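PDB 3HVN: hemolysin from Streptococcus suis, which probably lyses host cells by binding cholesterol-containing membranes, inserting into them after a major conformational change and assembling into an oligomeric pore. Local coordinates for residues L44-Q49 with F367-R372; A98-P103 with P118-I123; L128-N133 with T144-P149. The protein carries 1 engineered substitution. One frame throughout, in Å; residues are numbered along the deposited sequence.

Interaction 1. Residues L44-Q49 with F367-R372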
loop_
_atom_site.group_PDB
_atom_site.type_symbol
_atom_site.label_atom_id
_atom_site.label_comp_id
_atom_site.label_asym_id
_atom_site.label_seq_id
_atom_site.Cartn_x
_atom_site.Cartn_y
_atom_site.Cartn_z
ATOM N N LEU A 44 7.477 -40.440 5.812
ATOM C CA LEU A 44 6.401 -39.471 5.623
ATOM C C LEU A 44 6.454 -38.851 4.230
ATOM O O LEU A 44 7.426 -38.186 3.873
ATOM C CB LEU A 44 6.468 -38.373 6.686
ATOM C CG LEU A 44 6.054 -38.764 8.106
ATOM C CD1 LEU A 44 6.279 -37.608 9.068
ATOM C CD2 LEU A 44 4.601 -39.214 8.136
ATOM N N THR A 45 5.402 -39.073 3.448
ATOM C CA THR A 45 5.345 -38.567 2.082
ATOM C C THR A 45 4.191 -37.587 1.893
ATOM O O THR A 45 3.075 -37.984 1.558
ATOM C CB THR A 45 5.203 -39.713 1.062
ATOM O OG1 THR A 45 6.282 -40.642 1.231
ATOM C CG2 THR A 45 5.225 -39.170 -0.359
ATOM N N TYR A 46 4.468 -36.305 2.112
ATOM C CA TYR A 46 3.464 -35.264 1.935
ATOM C C TYR A 46 3.998 -34.131 1.066
ATOM O O TYR A 46 5.192 -34.070 0.773
ATOM C CB TYR A 46 3.005 -34.718 3.289
ATOM C CG TYR A 46 4.118 -34.136 4.132
ATOM C CD1 TYR A 46 4.568 -32.839 3.922
ATOM C CD2 TYR A 46 4.715 -34.879 5.141
ATOM C CE1 TYR A 46 5.584 -32.301 4.690
ATOM C CE2 TYR A 46 5.732 -34.350 5.914
ATOM C CZ TYR A 46 6.162 -33.060 5.684
ATOM O OH TYR A 46 7.172 -32.526 6.450
ATOM N N GLU A 47 3.106 -33.237 0.655
ATOM C CA GLU A 47 3.489 -32.083 -0.150
ATOM C C GLU A 47 3.257 -30.783 0.615
ATOM O O GLU A 47 2.149 -30.245 0.620
ATOM C CB GLU A 47 2.731 -32.083 -1.480
ATOM C CG GLU A 47 1.277 -32.512 -1.368
ATOM C CD GLU A 47 0.676 -32.879 -2.710
ATOM O OE1 GLU A 47 1.420 -32.890 -3.713
ATOM O OE2 GLU A 47 -0.541 -33.158 -2.762
ATOM N N PRO A 48 4.316 -30.277 1.265
ATOM C CA PRO A 48 4.289 -29.104 2.147
ATOM C C PRO A 48 3.650 -27.874 1.509
ATOM O O PRO A 48 2.782 -27.251 2.119
ATOM C CB PRO A 48 5.774 -28.840 2.414
ATOM C CG PRO A 48 6.420 -30.167 2.259
ATOM C CD PRO A 48 5.667 -30.855 1.159
ATOM N N GLN A 49 4.079 -27.526 0.300
ATOM C CA GLN A 49 3.591 -26.321 -0.359
ATOM C C GLN A 49 2.108 -26.414 -0.710
ATOM O O GLN A 49 1.372 -25.436 -0.591
ATOM C CB GLN A 49 4.412 -26.023 -1.615
ATOM C CG GLN A 49 3.993 -24.758 -2.351
ATOM C CD GLN A 49 4.218 -23.497 -1.536
ATOM O OE1 GLN A 49 4.672 -23.553 -0.393
ATOM N NE2 GLN A 49 3.902 -22.351 -2.125
ATOM N N PHE A 367 8.797 -27.410 8.957
ATOM C CA PHE A 367 8.315 -28.785 8.998
ATOM C C PHE A 367 9.281 -29.655 9.792
ATOM O O PHE A 367 10.496 -29.544 9.637
ATOM C CB PHE A 367 8.143 -29.338 7.582
ATOM C CG PHE A 367 6.940 -28.800 6.863
ATOM C CD1 PHE A 367 5.739 -29.489 6.886
ATOM C CD2 PHE A 367 7.009 -27.607 6.165
ATOM C CE1 PHE A 367 4.629 -28.997 6.226
ATOM C CE2 PHE A 367 5.902 -27.110 5.503
ATOM C CZ PHE A 367 4.710 -27.807 5.534
ATOM N N VAL A 368 8.741 -30.520 10.644
ATOM C CA VAL A 368 9.574 -31.346 11.512
ATOM C C VAL A 368 10.417 -32.353 10.728
ATOM O O VAL A 368 11.518 -32.710 11.146
ATOM C CB VAL A 368 8.733 -32.086 12.572
ATOM C CG1 VAL A 368 9.618 -32.982 13.424
ATOM C CG2 VAL A 368 7.987 -31.089 13.444
ATOM N N LYS A 369 9.900 -32.802 9.588
ATOM C CA LYS A 369 10.583 -33.813 8.785
ATOM C C LYS A 369 11.917 -33.325 8.223
ATOM O O LYS A 369 12.980 -33.777 8.645
ATOM C CB LYS A 369 9.683 -34.296 7.644
ATOM C CG LYS A 369 10.348 -35.308 6.722
ATOM C CD LYS A 369 9.405 -35.764 5.620
ATOM C CE LYS A 369 9.003 -34.608 4.719
ATOM N NZ LYS A 369 10.177 -33.990 4.044
ATOM N N ASP A 370 11.852 -32.402 7.268
ATOM C CA ASP A 370 13.046 -31.939 6.567
ATOM C C ASP A 370 13.461 -30.528 6.973
ATOM O O ASP A 370 14.299 -29.909 6.318
ATOM C CB ASP A 370 12.830 -32.005 5.052
ATOM C CG ASP A 370 11.604 -31.230 4.603
ATOM O OD1 ASP A 370 10.958 -30.583 5.454
ATOM O OD2 ASP A 370 11.286 -31.268 3.396
ATOM N N ASN A 371 12.873 -30.027 8.054
ATOM C CA ASN A 371 13.166 -28.679 8.533
ATOM C C ASN A 371 12.989 -27.607 7.460
ATOM O O ASN A 371 13.642 -26.564 7.503
ATOM C CB ASN A 371 14.575 -28.605 9.128
ATOM C CG ASN A 371 14.655 -29.208 10.518
ATOM O OD1 ASN A 371 13.709 -29.842 10.986
ATOM N ND2 ASN A 371 15.785 -29.010 11.185
ATOM N N ARG A 372 12.108 -27.868 6.499
ATOM C CA ARG A 372 11.809 -26.885 5.464
ATOM C C ARG A 372 10.926 -25.764 5.999
ATOM O O ARG A 372 9.992 -26.014 6.760
ATOM C CB ARG A 372 11.135 -27.535 4.253
ATOM C CG ARG A 372 10.139 -26.610 3.561
ATOM C CD ARG A 372 10.145 -26.753 2.047
ATOM N NE ARG A 372 9.451 -27.950 1.585
ATOM C CZ ARG A 372 8.911 -28.071 0.376
ATOM N NH1 ARG A 372 8.975 -27.064 -0.484
ATOM N NH2 ARG A 372 8.298 -29.195 0.029
#

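Interaction 2. Residues A98-P103 with P118-I123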
loop_
_atom_site.group_PDB
_atom_site.type_symbol
_atom_site.label_atom_id
_atom_site.label_comp_id
_atom_site.label_asym_id
_atom_site.label_seq_id
_atom_site.Cartn_x
_atom_site.Cartn_y
_atom_site.Cartn_z
ATOM N N ALA A 98 -5.337 -14.291 20.346
ATOM C CA ALA A 98 -5.416 -15.436 19.446
ATOM C C ALA A 98 -4.020 -15.966 19.143
ATOM O O ALA A 98 -3.773 -16.521 18.072
ATOM C CB ALA A 98 -6.131 -15.054 18.161
ATOM N N ALA A 99 -3.111 -15.791 20.097
ATOM C CA ALA A 99 -1.721 -16.185 19.914
ATOM C C ALA A 99 -1.402 -17.511 20.596
ATOM O O ALA A 99 -1.344 -17.595 21.823
ATOM C CB ALA A 99 -0.790 -15.091 20.420
ATOM N N ASN A 100 -1.203 -18.546 19.787
ATOM C CA ASN A 100 -0.734 -19.832 20.281
ATOM C C ASN A 100 0.708 -20.028 19.834
ATOM O O ASN A 100 1.156 -21.149 19.591
ATOM C CB ASN A 100 -1.616 -20.964 19.752
ATOM C CG ASN A 100 -1.349 -22.287 20.445
ATOM O OD1 ASN A 100 -0.597 -22.351 21.417
ATOM N ND2 ASN A 100 -1.968 -23.351 19.947
ATOM N N ILE A 101 1.430 -18.916 19.728
ATOM C CA ILE A 101 2.774 -18.914 19.166
ATOM C C ILE A 101 3.854 -18.610 20.200
ATOM O O ILE A 101 3.781 -17.614 20.919
ATOM C CB ILE A 101 2.895 -17.892 18.014
ATOM C CG1 ILE A 101 2.230 -18.430 16.744
ATOM C CG2 ILE A 101 4.353 -17.562 17.745
ATOM C CD1 ILE A 101 0.717 -18.478 16.807
ATOM N N TYR A 102 4.855 -19.481 20.263
ATOM C CA TYR A 102 6.026 -19.261 21.103
ATOM C C TYR A 102 7.200 -20.075 20.569
ATOM O O TYR A 102 7.002 -21.141 19.986
ATOM C CB TYR A 102 5.733 -19.618 22.563
ATOM C CG TYR A 102 5.485 -21.089 22.811
ATOM C CD1 TYR A 102 6.531 -21.944 23.136
ATOM C CD2 TYR A 102 4.205 -21.621 22.731
ATOM C CE1 TYR A 102 6.310 -23.287 23.367
ATOM C CE2 TYR A 102 3.975 -22.964 22.960
ATOM C CZ TYR A 102 5.030 -23.793 23.278
ATOM O OH TYR A 102 4.805 -25.131 23.507
ATOM N N PRO A 103 8.426 -19.568 20.758
ATOM C CA PRO A 103 9.640 -20.205 20.232
ATOM C C PRO A 103 9.728 -21.685 20.593
ATOM O O PRO A 103 9.606 -22.042 21.765
ATOM C CB PRO A 103 10.764 -19.428 20.919
ATOM C CG PRO A 103 10.175 -18.093 21.200
ATOM C CD PRO A 103 8.730 -18.342 21.516
ATOM N N PRO A 118 -3.071 -21.943 14.525
ATOM C CA PRO A 118 -2.530 -23.308 14.584
ATOM C C PRO A 118 -2.986 -24.097 15.807
ATOM O O PRO A 118 -3.521 -23.526 16.758
ATOM C CB PRO A 118 -1.013 -23.082 14.653
ATOM C CG PRO A 118 -0.798 -21.676 14.192
ATOM C CD PRO A 118 -2.008 -20.932 14.642
ATOM N N THR A 119 -2.767 -25.408 15.768
ATOM C CA THR A 119 -3.073 -26.281 16.894
ATOM C C THR A 119 -1.782 -26.781 17.535
ATOM O O THR A 119 -0.903 -27.312 16.854
ATOM C CB THR A 119 -3.922 -27.490 16.461
ATOM O OG1 THR A 119 -5.134 -27.032 15.850
ATOM C CG2 THR A 119 -4.262 -28.359 17.660
ATOM N N LEU A 120 -1.676 -26.607 18.849
ATOM C CA LEU A 120 -0.473 -26.981 19.581
ATOM C C LEU A 120 -0.482 -28.463 19.940
ATOM O O LEU A 120 -1.511 -29.010 20.333
ATOM C CB LEU A 120 -0.342 -26.129 20.848
ATOM C CG LEU A 120 1.027 -26.034 21.531
ATOM C CD1 LEU A 120 1.059 -24.853 22.489
ATOM C CD2 LEU A 120 1.383 -27.322 22.258
ATOM N N ILE A 121 0.673 -29.107 19.800
ATOM C CA ILE A 121 0.819 -30.509 20.174
ATOM C C ILE A 121 1.528 -30.634 21.519
ATOM O O ILE A 121 2.757 -30.635 21.587
ATOM C CB ILE A 121 1.603 -31.304 19.113
ATOM C CG1 ILE A 121 0.915 -31.196 17.752
ATOM C CG2 ILE A 121 1.738 -32.761 19.529
ATOM C CD1 ILE A 121 1.551 -32.045 16.674
ATOM N N SER A 122 0.744 -30.734 22.587
ATOM C CA SER A 122 1.294 -30.831 23.934
ATOM C C SER A 122 1.754 -32.251 24.253
ATOM O O SER A 122 1.041 -33.015 24.902
ATOM C CB SER A 122 0.268 -30.360 24.968
ATOM O OG SER A 122 -0.955 -31.060 24.830
ATOM N N ILE A 123 2.951 -32.593 23.789
ATOM C CA ILE A 123 3.526 -33.910 24.036
ATOM C C ILE A 123 4.854 -33.763 24.771
ATOM O O ILE A 123 5.382 -32.659 24.892
ATOM C CB ILE A 123 3.758 -34.674 22.716
ATOM C CG1 ILE A 123 3.987 -36.163 22.985
ATOM C CG2 ILE A 123 4.925 -34.069 21.948
ATOM C CD1 ILE A 123 4.334 -36.960 21.746
#

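Interaction 3. Residues L128-N133 with T144-P149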
loop_
_atom_site.group_PDB
_atom_site.type_symbol
_atom_site.label_atom_id
_atom_site.label_comp_id
_atom_site.label_asym_id
_atom_site.label_seq_id
_atom_site.Cartn_x
_atom_site.Cartn_y
_atom_site.Cartn_z
ATOM N N LEU A 128 15.676 -28.402 24.072
ATOM C CA LEU A 128 16.186 -27.681 22.908
ATOM C C LEU A 128 16.834 -26.350 23.284
ATOM O O LEU A 128 16.531 -25.775 24.328
ATOM C CB LEU A 128 15.078 -27.471 21.871
ATOM C CG LEU A 128 13.664 -27.192 22.385
ATOM C CD1 LEU A 128 13.605 -25.894 23.173
ATOM C CD2 LEU A 128 12.670 -27.164 21.231
ATOM N N THR A 129 17.725 -25.866 22.424
ATOM C CA THR A 129 18.480 -24.650 22.705
ATOM C C THR A 129 17.900 -23.423 22.005
ATOM O O THR A 129 17.629 -23.445 20.800
ATOM C CB THR A 129 19.961 -24.804 22.311
ATOM O OG1 THR A 129 20.515 -25.953 22.962
ATOM C CG2 THR A 129 20.752 -23.568 22.713
ATOM N N LEU A 130 17.717 -22.352 22.772
ATOM C CA LEU A 130 17.180 -21.102 22.247
ATOM C C LEU A 130 18.233 -19.997 22.255
ATOM O O LEU A 130 19.140 -19.994 23.088
ATOM C CB LEU A 130 15.957 -20.660 23.054
ATOM C CG LEU A 130 14.594 -21.225 22.646
ATOM C CD1 LEU A 130 14.663 -22.726 22.418
ATOM C CD2 LEU A 130 13.538 -20.881 23.689
ATOM N N SER A 131 18.100 -19.060 21.321
ATOM C CA SER A 131 19.024 -17.938 21.218
ATOM C C SER A 131 18.268 -16.621 21.067
ATOM O O SER A 131 17.164 -16.585 20.523
ATOM C CB SER A 131 19.979 -18.134 20.040
ATOM O OG SER A 131 19.267 -18.242 18.820
ATOM N N LEU A 132 18.872 -15.540 21.552
ATOM C CA LEU A 132 18.249 -14.223 21.500
ATOM C C LEU A 132 18.962 -13.299 20.518
ATOM O O LEU A 132 20.036 -12.775 20.810
ATOM C CB LEU A 132 18.222 -13.589 22.892
ATOM C CG LEU A 132 17.636 -12.179 22.979
ATOM C CD1 LEU A 132 16.268 -12.127 22.319
ATOM C CD2 LEU A 132 17.557 -11.715 24.425
ATOM N N ASN A 133 18.354 -13.107 19.351
ATOM C CA ASN A 133 18.908 -12.225 18.331
ATOM C C ASN A 133 18.379 -10.801 18.462
ATOM O O ASN A 133 17.187 -10.589 18.676
ATOM C CB ASN A 133 18.600 -12.769 16.935
ATOM C CG ASN A 133 19.032 -11.823 15.830
ATOM O OD1 ASN A 133 19.973 -11.045 15.993
ATOM N ND2 ASN A 133 18.346 -11.887 14.695
ATOM N N THR A 144 20.807 -20.105 25.337
ATOM C CA THR A 144 20.340 -20.762 26.555
ATOM C C THR A 144 19.705 -22.118 26.262
ATOM O O THR A 144 19.062 -22.307 25.229
ATOM C CB THR A 144 19.333 -19.890 27.329
ATOM O OG1 THR A 144 18.544 -19.132 26.404
ATOM C CG2 THR A 144 20.059 -18.938 28.265
ATOM N N VAL A 145 19.893 -23.058 27.183
ATOM C CA VAL A 145 19.329 -24.394 27.046
ATOM C C VAL A 145 17.923 -24.439 27.634
ATOM O O VAL A 145 17.631 -23.761 28.619
ATOM C CB VAL A 145 20.207 -25.449 27.745
ATOM C CG1 VAL A 145 19.698 -26.850 27.442
ATOM C CG2 VAL A 145 21.657 -25.301 27.311
ATOM N N VAL A 146 17.055 -25.240 27.025
ATOM C CA VAL A 146 15.671 -25.348 27.472
ATOM C C VAL A 146 15.246 -26.801 27.666
ATOM O O VAL A 146 15.215 -27.586 26.715
ATOM C CB VAL A 146 14.704 -24.664 26.485
ATOM C CG1 VAL A 146 13.263 -25.001 26.835
ATOM C CG2 VAL A 146 14.925 -23.159 26.485
ATOM N N ASN A 147 14.920 -27.145 28.909
ATOM C CA ASN A 147 14.453 -28.483 29.251
ATOM C C ASN A 147 12.932 -28.560 29.237
ATOM O O ASN A 147 12.253 -27.569 29.506
ATOM C CB ASN A 147 14.983 -28.898 30.625
ATOM C CG ASN A 147 14.517 -27.972 31.735
ATOM O OD1 ASN A 147 13.995 -26.887 31.479
ATOM N ND2 ASN A 147 14.708 -28.399 32.978
ATOM N N SER A 148 12.404 -29.743 28.929
ATOM C CA SER A 148 10.960 -29.945 28.834
ATOM C C SER A 148 10.267 -28.704 28.279
ATOM O O SER A 148 9.455 -28.082 28.966
ATOM C CB SER A 148 10.378 -30.313 30.200
ATOM O OG SER A 148 10.924 -31.532 30.675
ATOM N N PRO A 149 10.593 -28.343 27.030
ATOM C CA PRO A 149 10.115 -27.125 26.366
ATOM C C PRO A 149 8.618 -26.885 26.532
ATOM O O PRO A 149 7.812 -27.794 26.333
ATOM C CB PRO A 149 10.448 -27.383 24.896
ATOM C CG PRO A 149 11.637 -28.266 24.943
ATOM C CD PRO A 149 11.456 -29.146 26.147
#

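Interaction 1. Residues L44-Q49 with F367-R372
Pro48 and Tyr46 lie against the ring of Phe367; Pro48 and Phe367 are buried and form the well-packed side of the contact. Pro48 CB sits over one face of that ring, 3.8 Å from its centroid, in a CH-pi contact displaced toward the CE2 and CZ rim. The Tyr46 ring comes alongside with its plane tilted 27° from that of Phe367. The rings are offset with little overlap, and CE1 of Tyr46 meets CD1 of Phe367 at 3.6 Å. The aliphatic chain of Lys369 belongs to this packed part as well: its CD lies 3.6 Å from Leu44 O, and the hydroxyl end of Tyr46 meets it tip to tip, with OH 3.3 Å from Lys369 CE. Segment 44-49 follows helix 37-43, while 367-372 turns the chain from strand 359-367 into the long strand 376-401; an Asx turn shapes this second loop, Asp370 OD1 accepting from Arg372 N from above the carboxylate plane. The solvent side is looser and charged. Bends at chi3 and chi4 curl the ammonium end of Lys369 back, so that NZ forms a salt bridge with OD2 of the exposed Asp370 at 3.0 Å, weak as a hydrogen bond. The exposed Arg372 crosses Pro48 at about a right angle, one guanidinium face turned to Pro48 CB. No hydrogen bond joins the two segments.

Interaction 2. Residues A98-P103 with P118-I123
The two loops meet through apolar side chains at two places. The end of Leu120 meets the Tyr102 ring at its edge, CD1 lying near the ring plane 3.5 Å from CE2, with the two side chains crossing at about a right angle. Tyr102 chi1 of 67° sets the ring over its own backbone, turned to Leu120. Farther along, CD1 of Ile101 touches CD of the Pro118 ring more loosely, at 4.3 Å.

The amide of Asn100 also takes part, its CG standing anti to the backbone N (chi1 -169°). It lies across the Leu120 side chain: OD1 is 3.2 Å from Leu120 CD1, and ND2 is 3.3 Å from Leu120 CB. This is van der Waals packing, for no hydrogen bond crosses between the segments, and the nearby ND2 of Asn100 and backbone N of Leu120 are both donors.

The contact is thus plain loop-loop packing beside strand 106-108, which pairs with strand 266-274 in the large antiparallel sheet. Segment 118-123 is also hydrogen-bonded through its backbone to strand 106-108, Thr119 with Arg108 and Ile121 with Leu106. Helix 151-166 closes in through Arg151, which touches both Tyr102 and Leu120, while Pro103 packs on Val272 and Tyr274 of strand 266-274.

Interaction 3. Residues L128-N133 with T144-P149
Leu128, Leu130 and Val146 cluster on one face of a beta hairpin, joined by Pro149 from just beyond the second strand. Leu128 runs alongside Val146, CD1 of the leucine 3.7 Å from CB of the valine. Pro149 crosses Leu128 obliquely, the proline CG meeting the leucine CG at 3.4 Å. Leu130, with CG anti to its carbonyl carbon, slants across to Val146 and brings CD2 within 3.9 Å of CG2.

The backbone ladder from which these side chains project is antiparallel. Leu130 and Thr144 form a hydrogen-bonded pair in which each donor N lies nearly on the line of the partner C=O; Leu130 N to Thr144 O is 2.8 Å. Leu128 and Val146 make the next such pair less regularly: Leu128 N donates to Val146 O in the carbonyl plane, whereas the return bond from Val146 N to Leu128 O is bent to 126° and weak. Between them Thr129 and Val145 form a non-hydrogen-bonded pair with side chains on the other face, where Thr129 CG2 comes 3.3 Å from Thr144 O. At the polar edge Thr144 OG1 adds a long, weak bond to Leu130 O, which already accepts from Thr144 N. Past the strand end, Ser148 N donates to OD1 of Asp127, the residue just before strand 128-133.

The hairpin belongs to the large antiparallel sheet: strand 128-133 pairs on its other side with strand 221-236, whose Val236 touches Leu130, while helix 151-166 packs on the face bearing Thr144 through Asn160 and Leu161.

In the fold
All three contacts lie on the same side of the chain's centre. Interaction 1 joins residues 318 positions apart and encloses the other two along the chain; interactions 2 and 3 follow in series. The centres of interactions 2 and 3 are 16 Å apart, and they touch where Pro103 CB packs on Leu130 CD2. Interaction 1 stands clear, its nearest atoms about 7 Å from interaction 2. Strand 106-108, which hydrogen-bonds with segment 118-123, and strand 359-367, which leads into interaction 1, both pair with strand 266-274; interaction 3 adds a hairpin to the same sheet. All three thus belong to the sheet-containing body of this elongated cytolysin, away from the C-terminal beta sandwich, where the heptanetriol is bound.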